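Local coordinates for protein halogenase PltM (Pseudomonas fluorescens, PDB 6BZN) that halogenates phenolic compounds with unusual breadth of substrate and halide, as a flavoprotein that uses FAD, at residues I167-D172 / S197-Q202. Residues are numbered along the deposited sequence; the frame is centred on the assembly and turned at random.
Sequences ISLNDD and SPLSRQ
Ile167 and Leu199 bring together two pieces packed against the parallel sheet of what is probably a Rossmann-type FAD-binding fold in this flavin-dependent halogenase: the edge strand 164-170 of a three-stranded antiparallel sheet and the short helix 198-203 that follows strand 188-191 of the parallel sheet. Strand and helix axes cross at -69°, 10.5 Å apart. Going outward along the isoleucine, Ile167 CB sits beside the Gln202 amide, 3.6 Å from Gln202 OE1. The Ile167 CG2 branch, anti to the backbone N, reaches Leu199 CD2 at 4.1 Å, the two side chains crossing at about a right angle. CG1 turns the other way, beside the backbone N, and carries Ile167 CD1 to Pro198 CG at 4.2 Å. Ile29 and Ile189 of the parallel sheet also touch this side chain, and an alanine here, lacking both branches, would probably open a gap between strand and helix where CD1 meets Pro198 and CG2 meets Leu199. Ser197 stands at the N-cap position of the helix, while Arg201, which contacts FAD in another structure of this protein, lies on the first turn. Beside Ile167, the Gln202 chain runs extended beyond CG and holds the strand backbone directly through NE2 and by way of a water through OE1. Gln202 NE2 donates to Ile167 O at 3.0 Å, tilted 34° from the carbonyl plane; Gln202 OE1 accepts from a water 2.9 Å away, and that water in turn accepts from Ile167 N.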
# COMPACT_ATOMS: atom_id res chain seq x y z
N ILE A 167 25.07 12.07 6.93
CA ILE A 167 24.03 13.09 6.86
C ILE A 167 24.10 13.88 8.15
O ILE A 167 23.86 13.33 9.23
CB ILE A 167 22.62 12.47 6.68
CG1 ILE A 167 22.57 11.63 5.40
CG2 ILE A 167 21.57 13.56 6.62
CD1 ILE A 167 21.35 10.73 5.29
N SER A 168 24.43 15.17 8.04
CA SER A 168 24.52 16.04 9.22
C SER A 168 23.29 16.92 9.28
O SER A 168 22.92 17.54 8.29
CB SER A 168 25.79 16.90 9.17
OG SER A 168 26.93 16.04 9.22
N LEU A 169 22.65 16.96 10.44
CA LEU A 169 21.47 17.77 10.64
C LEU A 169 21.85 18.92 11.57
O LEU A 169 22.19 18.70 12.72
CB LEU A 169 20.36 16.92 11.25
CG LEU A 169 19.90 15.70 10.44
CD1 LEU A 169 19.01 14.80 11.30
CD2 LEU A 169 19.17 16.14 9.18
N ASN A 170 21.84 20.14 11.04
CA ASN A 170 22.35 21.31 11.76
C ASN A 170 21.20 22.24 12.00
O ASN A 170 20.13 22.04 11.45
CB ASN A 170 23.44 22.01 10.92
CG ASN A 170 24.46 21.04 10.35
OD1 ASN A 170 24.68 20.98 9.13
ND2 ASN A 170 25.10 20.27 11.23
N ASP A 171 21.40 23.29 12.80
CA ASP A 171 20.34 24.29 12.99
C ASP A 171 20.14 25.21 11.77
O ASP A 171 19.14 25.90 11.70
CB ASP A 171 20.52 25.11 14.29
CG ASP A 171 21.75 25.99 14.28
OD1 ASP A 171 22.52 25.95 13.29
OD2 ASP A 171 21.95 26.74 15.27
N ASP A 172 21.07 25.21 10.81
CA ASP A 172 20.93 26.02 9.59
C ASP A 172 20.78 25.20 8.28
O ASP A 172 20.86 25.76 7.19
CB ASP A 172 22.06 27.07 9.48
CG ASP A 172 23.45 26.45 9.48
OD1 ASP A 172 23.57 25.21 9.56
OD2 ASP A 172 24.42 27.23 9.41
N SER A 197 16.06 3.06 5.00
CA SER A 197 16.08 4.47 5.44
C SER A 197 17.35 4.81 6.28
O SER A 197 17.44 4.39 7.43
CB SER A 197 14.82 4.77 6.25
OG SER A 197 14.92 5.98 6.99
N PRO A 198 18.32 5.56 5.70
CA PRO A 198 19.55 5.87 6.44
C PRO A 198 19.35 6.92 7.54
O PRO A 198 20.12 6.94 8.52
CB PRO A 198 20.48 6.40 5.34
CG PRO A 198 19.54 7.06 4.39
CD PRO A 198 18.29 6.22 4.38
N LEU A 199 18.33 7.76 7.39
CA LEU A 199 17.89 8.64 8.46
C LEU A 199 17.27 7.85 9.56
O LEU A 199 17.49 8.15 10.71
CB LEU A 199 16.88 9.70 7.99
CG LEU A 199 17.46 10.94 7.34
CD1 LEU A 199 16.32 11.83 6.90
CD2 LEU A 199 18.37 11.67 8.30
N SER A 200 16.45 6.86 9.21
CA SER A 200 15.85 6.05 10.24
C SER A 200 16.94 5.38 11.07
O SER A 200 16.87 5.43 12.30
CB SER A 200 14.88 5.00 9.69
OG SER A 200 14.41 4.17 10.75
N ARG A 201 17.94 4.81 10.42
CA ARG A 201 19.03 4.13 11.14
C ARG A 201 19.77 5.11 12.04
O ARG A 201 19.99 4.84 13.22
CB ARG A 201 20.02 3.44 10.18
CG ARG A 201 19.42 2.28 9.39
CD ARG A 201 20.48 1.46 8.68
NE ARG A 201 21.32 2.29 7.80
CZ ARG A 201 21.25 2.36 6.46
NH1 ARG A 201 20.38 1.64 5.73
NH2 ARG A 201 22.08 3.19 5.82
N GLN A 202 20.10 6.29 11.52
CA GLN A 202 20.93 7.23 12.30
C GLN A 202 20.15 7.97 13.40
O GLN A 202 20.74 8.42 14.38
CB GLN A 202 21.66 8.19 11.36
CG GLN A 202 20.91 9.47 11.02
CD GLN A 202 21.69 10.33 10.05
OE1 GLN A 202 22.34 9.82 9.14
NE2 GLN A 202 21.66 11.65 10.25
O HOH W 1 25.22 10.34 9.25